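Putative lipoprotein (Parabacteroides distasonis ATCC 8503, PDB 3JX8) is a putative lipid-binding lipoprotein, probably related to adhesin head domains, and may take part in attachment at the bacterial cell surface. Local coordinates at the interface of chains A and B. Numbering follows the deposited sequence. Chains: chain A/B, Putative lipoprotein.

Contacts 1 and 2, about 36 Å apart between the centres of their C-alpha atoms, belong to one two-fold symmetric interface of chains A and B. Contact 1 joins the last strands of chain A, 235-241 and 245-248, to loop 78-81 of chain B; contact 2 joins early strand ends of chain A to late strand ends of chain B. The patches share a motif, chains exchanged: Ser81 of one copy meets Gly242 of the other through water. The chains therefore run antiparallel, the late strands of each beside the early part of its partner. The structure alone does not show whether this dimer is biological.

Contact 1: the interface of chains A and B. Residues chain A 238, 240, 242-246; chain B 78-81.
At the small apolar centre, CB of A:Ser245 lies alongside CB of B:Asn80 at 4.0 Å, the two side chains meeting at their bases. Beside it, A:Ile240 has CG1 anti to its carbonyl carbon, and the extended branch carries CD1 up to the B:Asn78-B:Asn79 backbone. The methyl CD1 of A:Ile240 lies 3.5 Å from the carbonyl O of B:Asn79. B:Asn79 has more of its surface buried by the partner chain than any other residue of the patch. Its side chain crosses A:Ile246 at about a right angle, while its carbonyl O accepts a hydrogen bond from the backbone N of A:Ile246 at 3.1 Å. That bond is nearly straight, 162° at the hydrogen, and lies in the carbonyl plane, so the loop docks on the backbone of strand 245-248. Further out, A:Lys238 places CG beside its backbone N (chi1 -62°) and runs fully extended to the side-chain amide of B:Asn79, crossing it obliquely. The amine NZ of A:Lys238 gives a 2.9 Å hydrogen bond to OD1 of B:Asn79, approaching 35° above the carbonyl plane and off the lone pairs. At the opposite rim, water 1 joins three oxygens of both chains: it lies 2.7 Å from A:Gly242 O, 2.8 Å from A:Gly244 O and 2.6 Å from the hydroxyl OG of B:Ser81.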
# COMPACT_ATOMS: atom_id res chain seq x y z
N LYS A 238 21.23 7.97 -0.28
CA LYS A 238 20.07 8.70 0.24
C LYS A 238 19.21 9.17 -0.91
O LYS A 238 19.73 9.64 -1.92
CB LYS A 238 20.52 9.92 1.00
CG LYS A 238 21.36 9.64 2.19
CD LYS A 238 21.93 10.95 2.73
CE LYS A 238 22.90 10.75 3.87
NZ LYS A 238 23.50 12.05 4.24
N ILE A 240 15.41 11.35 -1.05
CA ILE A 240 14.21 11.88 -0.43
C ILE A 240 13.47 12.84 -1.38
O ILE A 240 14.03 13.84 -1.82
CB ILE A 240 14.50 12.66 0.85
CG1 ILE A 240 15.29 11.82 1.83
CG2 ILE A 240 13.19 13.14 1.47
CD1 ILE A 240 15.77 12.62 3.04
N GLY A 242 10.20 14.89 -0.88
CA GLY A 242 9.18 15.25 0.11
C GLY A 242 9.79 15.84 1.35
O GLY A 242 10.96 16.16 1.37
N SER A 243 8.98 15.98 2.40
CA SER A 243 9.41 16.57 3.69
C SER A 243 10.01 15.55 4.66
O SER A 243 10.35 15.90 5.80
CB SER A 243 8.21 17.22 4.38
OG SER A 243 7.25 16.20 4.70
N GLY A 244 10.13 14.29 4.24
CA GLY A 244 10.69 13.25 5.09
C GLY A 244 12.15 13.44 5.43
O GLY A 244 12.79 14.43 5.03
N SER A 245 12.70 12.50 6.19
CA SER A 245 14.05 12.64 6.66
C SER A 245 14.71 11.33 7.04
O SER A 245 14.05 10.34 7.33
CB SER A 245 14.10 13.61 7.84
OG SER A 245 13.51 13.01 8.95
N ILE A 246 16.02 11.36 6.99
CA ILE A 246 16.90 10.25 7.32
C ILE A 246 17.74 10.70 8.49
O ILE A 246 18.25 11.82 8.45
CB ILE A 246 17.84 9.92 6.14
CG1 ILE A 246 17.04 9.34 4.97
CG2 ILE A 246 18.94 8.92 6.54
CD1 ILE A 246 17.81 9.25 3.67
N ASN B 78 21.81 16.65 3.03
CA ASN B 78 20.61 16.17 2.37
C ASN B 78 19.80 15.15 3.20
O ASN B 78 19.06 14.35 2.63
CB ASN B 78 20.91 15.59 0.96
CG ASN B 78 21.60 16.59 0.04
OD1 ASN B 78 21.28 17.78 0.05
ND2 ASN B 78 22.54 16.12 -0.77
N ASN B 79 19.90 15.20 4.52
CA ASN B 79 19.04 14.37 5.38
C ASN B 79 17.61 14.91 5.57
O ASN B 79 16.73 14.20 6.06
CB ASN B 79 19.74 14.14 6.71
CG ASN B 79 20.96 13.25 6.56
OD1 ASN B 79 21.02 12.41 5.66
ND2 ASN B 79 21.94 13.44 7.43
N ASN B 80 17.38 16.16 5.17
CA ASN B 80 16.09 16.82 5.29
C ASN B 80 16.10 18.13 4.56
O ASN B 80 17.13 18.65 4.16
CB ASN B 80 15.76 17.10 6.75
CG ASN B 80 16.97 17.36 7.54
OD1 ASN B 80 17.80 18.23 7.16
ND2 ASN B 80 17.19 16.55 8.58
N SER B 81 14.91 18.68 4.39
CA SER B 81 14.76 19.89 3.62
C SER B 81 14.01 20.92 4.45
O SER B 81 13.47 20.60 5.50
CB SER B 81 14.00 19.54 2.35
OG SER B 81 12.78 18.95 2.73
O HOH W 1 13.02 16.41 3.09

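Contact 2: the interface of chains A and B. Residues chain A 29, 81, 104, 125; chain B 206, 223-224, 241-243.
The carbonyl O of B:Gly242 is the best-held polar atom, with two contacts directed at it: a firm one from water 2 and a weak one from a hydroxyl of chain A. Water 2 sits 2.6 Å from B:Gly242 O. The same water is 2.6 Å from OG of A:Ser81, so it bridges the chains. The direct bond from A:Ser81 OG to B:Gly242 O, at 3.5 Å, is weak. A:Ser81 holds OG in the crowded position between its backbone N and carbonyl carbon (chi1 56°), which aims the hydroxyl at the glycine turn.

Beyond this edge the contact is apolar, built from side chains at the strand ends of chain A and the strand ends and glycine turns of chain B. A:Val104 is the central piece and has more of its surface buried by the partner chain than any other residue of the patch. Its CG1, anti to the backbone N (chi1 -179°), reaches between two turns, 3.6 Å from CA of B:Gly224 and 3.6 Å from CA of B:Gly242. The other branch, CG2 of A:Val104, touches CG1 of B:Val223 at 3.7 Å, the two side chains crossing at about a right angle. The same methyl also faces SE of the selenomethionine B:Met241, which is reached by an extended chain, the bend at chi3 (-66°) turning the terminal methyl CE away from the valine. A:Val29 crosses B:Met241 obliquely: its CG2 lies against CG of B:Met241 at 3.8 Å, while its CG1 rests on CA of B:Gly242 at 3.7 Å. On the far side, CB of A:Ala125 abuts the B:Val223 main chain and side chain.

In the fold, A:Val29, A:Val104 and A:Ala125 close strands 25-29, 100-104 and 120-125 as neighbouring rungs of the stacked strands, facing B:Val223 and B:Met241, which end strands 217-223 and 235-241 just before their glycine turns.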
# COMPACT_ATOMS: atom_id res chain seq x y z
N VAL A 29 -8.69 -17.76 7.54
CA VAL A 29 -9.46 -16.55 7.73
C VAL A 29 -10.19 -16.70 9.04
O VAL A 29 -10.91 -17.70 9.24
CB VAL A 29 -10.52 -16.41 6.63
CG1 VAL A 29 -11.42 -15.16 6.90
CG2 VAL A 29 -9.86 -16.48 5.25
N SER A 81 -19.57 -13.98 3.45
CA SER A 81 -19.44 -15.14 4.31
C SER A 81 -20.00 -14.82 5.68
O SER A 81 -20.38 -13.67 5.95
CB SER A 81 -17.98 -15.56 4.36
OG SER A 81 -17.21 -14.48 4.77
N VAL A 104 -6.03 -13.80 7.15
CA VAL A 104 -6.90 -12.64 7.05
C VAL A 104 -7.80 -12.61 8.27
O VAL A 104 -8.50 -13.59 8.57
CB VAL A 104 -7.81 -12.68 5.77
CG1 VAL A 104 -8.70 -11.42 5.70
CG2 VAL A 104 -6.97 -12.86 4.46
N ALA A 125 -3.67 -9.93 5.97
CA ALA A 125 -4.55 -8.79 5.82
C ALA A 125 -5.40 -8.69 7.09
O ALA A 125 -6.00 -9.68 7.53
CB ALA A 125 -5.42 -8.92 4.56
N SER B 206 -7.00 -5.47 2.48
CA SER B 206 -7.56 -4.93 3.73
C SER B 206 -8.94 -4.29 3.57
O SER B 206 -9.81 -4.93 2.96
CB SER B 206 -6.56 -4.09 4.53
OG SER B 206 -6.49 -2.77 4.10
N VAL B 223 -8.99 -9.36 -0.65
CA VAL B 223 -8.32 -10.01 0.46
C VAL B 223 -8.44 -9.08 1.70
O VAL B 223 -7.75 -8.09 1.79
CB VAL B 223 -6.82 -10.34 0.13
CG1 VAL B 223 -6.19 -11.14 1.29
CG2 VAL B 223 -6.70 -11.10 -1.25
N GLY B 224 -9.35 -9.38 2.62
CA GLY B 224 -9.61 -8.53 3.78
C GLY B 224 -11.10 -8.32 3.99
O GLY B 224 -11.92 -9.13 3.60
N MSE B 241 -11.28 -13.49 0.00
CA MSE B 241 -10.63 -14.15 1.12
C MSE B 241 -10.70 -13.19 2.31
O MSE B 241 -9.97 -12.22 2.36
CB MSE B 241 -9.18 -14.50 0.79
CG MSE B 241 -8.56 -15.32 1.87
SE MSE B 241 -6.61 -15.47 1.69
CE MSE B 241 -6.62 -16.52 0.01
N GLY B 242 -11.62 -13.46 3.24
CA GLY B 242 -11.89 -12.55 4.36
C GLY B 242 -13.38 -12.31 4.54
O GLY B 242 -14.20 -12.96 3.93
N SER B 243 -13.70 -11.34 5.37
CA SER B 243 -15.06 -10.94 5.70
C SER B 243 -15.64 -9.91 4.71
O SER B 243 -16.75 -9.43 4.89
CB SER B 243 -15.03 -10.27 7.09
OG SER B 243 -14.10 -9.16 7.03
O HOH W 2 -16.61 -12.74 2.96